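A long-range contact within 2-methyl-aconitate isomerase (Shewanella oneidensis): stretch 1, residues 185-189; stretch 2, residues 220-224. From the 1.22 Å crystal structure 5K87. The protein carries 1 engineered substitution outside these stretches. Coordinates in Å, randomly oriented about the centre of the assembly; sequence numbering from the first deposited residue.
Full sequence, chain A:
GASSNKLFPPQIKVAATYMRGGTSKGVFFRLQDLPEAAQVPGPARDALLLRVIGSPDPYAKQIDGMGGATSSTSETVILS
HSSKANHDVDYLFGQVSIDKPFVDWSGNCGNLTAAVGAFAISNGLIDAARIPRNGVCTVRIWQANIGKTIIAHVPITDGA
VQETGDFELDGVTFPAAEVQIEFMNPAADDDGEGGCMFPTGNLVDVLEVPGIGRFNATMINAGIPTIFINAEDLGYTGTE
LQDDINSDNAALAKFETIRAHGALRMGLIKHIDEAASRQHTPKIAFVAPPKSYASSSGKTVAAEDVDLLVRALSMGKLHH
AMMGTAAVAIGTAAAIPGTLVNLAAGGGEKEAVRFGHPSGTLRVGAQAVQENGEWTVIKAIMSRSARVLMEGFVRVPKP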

# COMPACT_ATOMS: atom_id res chain seq x y z
N ASN A 185 -7.39 30.27 12.33
CA ASN A 185 -6.17 31.05 12.57
C ASN A 185 -4.90 30.29 12.16
O ASN A 185 -4.02 30.04 12.98
N PRO A 186 -4.82 29.88 10.88
CA PRO A 186 -3.76 28.94 10.49
C PRO A 186 -2.33 29.50 10.49
O PRO A 186 -1.40 28.70 10.58
N ALA A 187 -2.14 30.81 10.40
CA ALA A 187 -0.78 31.35 10.44
C ALA A 187 -0.07 30.98 11.74
O ALA A 187 -0.65 31.10 12.82
N ALA A 188 1.17 30.52 11.64
CA ALA A 188 1.94 30.17 12.83
C ALA A 188 2.20 31.41 13.68
O ALA A 188 2.22 32.52 13.17
N ASP A 189 2.39 31.21 14.98
CA ASP A 189 2.67 32.32 15.89
C ASP A 189 4.12 32.80 15.77
O ASP A 189 4.98 32.09 15.26
N ILE A 220 5.82 30.24 3.46
CA ILE A 220 4.70 30.57 4.32
C ILE A 220 4.52 29.51 5.40
O ILE A 220 4.77 28.32 5.16
N ASN A 221 4.12 29.93 6.58
CA ASN A 221 3.83 28.99 7.65
C ASN A 221 2.36 29.11 8.02
O ASN A 221 1.98 29.90 8.88
N ALA A 222 1.54 28.34 7.31
CA ALA A 222 0.10 28.28 7.53
C ALA A 222 -0.35 26.89 7.09
O ALA A 222 -0.12 26.50 5.95
N GLY A 223 -0.97 26.13 7.99
CA GLY A 223 -1.28 24.74 7.74
C GLY A 223 -0.08 23.86 8.04
O GLY A 223 -0.15 22.95 8.89
N ILE A 224 1.02 24.13 7.35
CA ILE A 224 2.31 23.49 7.58
C ILE A 224 3.32 24.44 6.93
O ILE A 224 2.97 25.15 6.00

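What does the start of stretch 1 bring to the contact? Asn185 brings nothing: its side chain, chi1 in the t well, does not reach the other stretch. Pro186 is the first residue to engage. Its CA-to-CB bond points sideways, and the ring, puckered C-gamma endo, lies beside the methyl of Ala222, with Pro186 CB 4.4 Å from Ala222 CB. This is a loose apolar contact between two buried residues.

How is the carbonyl of Pro186 satisfied? Water 1 bridges the two stretches, donating to Pro186 O at 2.6 Å and accepting from Gly223 N at 3.0 Å. The direct separation of Pro186 O and Gly223 N is 3.7 Å, and the water links them. The same carbonyl also receives a CA-H...O contact, Ala222 CA to Pro186 O at 3.4 Å. Gly223 has no side chain, and its backbone angles, phi 84° and psi -58°, would jam a CB against the carbonyl O of Ala222.

Does Ala187 pack through its side chain? Its CA-to-CB bond points away, so the backbone does the work: Ala187 CA lies 4.2 Å from Ala222 CB and makes a CA-H...O contact with Asn221 O at 3.5 Å.

Where do the stretches meet most intimately? At Ala188, whose CA-to-CB bond points toward stretch 2 and places Ala188 CB 3.4 Å from Asn221 CG. The Asn221 side chain leaves its backbone sideways, with chi1 t at -160° and chi2 at -21°, which sets its amide group against that methyl; Asn221 ND2 is hydrogen-bonded elsewhere in the structure. Alongside, Ala188 N donates to Asn221 O at 2.9 Å in a nearly straight hydrogen bond, 164° at the hydrogen. The CA-to-CB bond of Asp189 (chi1 m) points away, and the residue makes no contact with stretch 2.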

# COMPACT_ATOMS: atom_id res chain seq x y z
CB ASN A 185 -6.10 31.45 14.05
CG ASN A 185 -4.93 32.35 14.37
OD1 ASN A 185 -4.54 33.20 13.57
ND2 ASN A 185 -4.34 32.17 15.55
CB PRO A 186 -4.17 28.52 9.07
CG PRO A 186 -4.98 29.67 8.57
CD PRO A 186 -5.73 30.17 9.76
CB ALA A 187 -0.80 32.86 10.27
CB ALA A 188 3.25 29.51 12.44
CB ASP A 189 2.36 31.94 17.34
CG ASP A 189 0.88 31.78 17.59
OD1 ASP A 189 0.08 32.43 16.87
OD2 ASP A 189 0.51 31.01 18.50
CB ILE A 220 3.41 30.74 3.48
CG1 ILE A 220 2.28 31.34 4.32
CG2 ILE A 220 2.99 29.42 2.83
CD1 ILE A 220 1.07 31.74 3.50
CB ASN A 221 4.73 29.24 8.86
CG ASN A 221 4.80 28.04 9.77
OD1 ASN A 221 3.93 27.18 9.74
ND2 ASN A 221 5.85 27.99 10.59
CB ALA A 222 -0.60 29.35 6.71
CB ILE A 224 2.33 22.07 6.93
CG1 ILE A 224 3.50 21.21 7.43
CG2 ILE A 224 2.29 22.16 5.41
CD1 ILE A 224 3.23 19.69 7.31
O HOH W 1 -1.31 26.10 10.93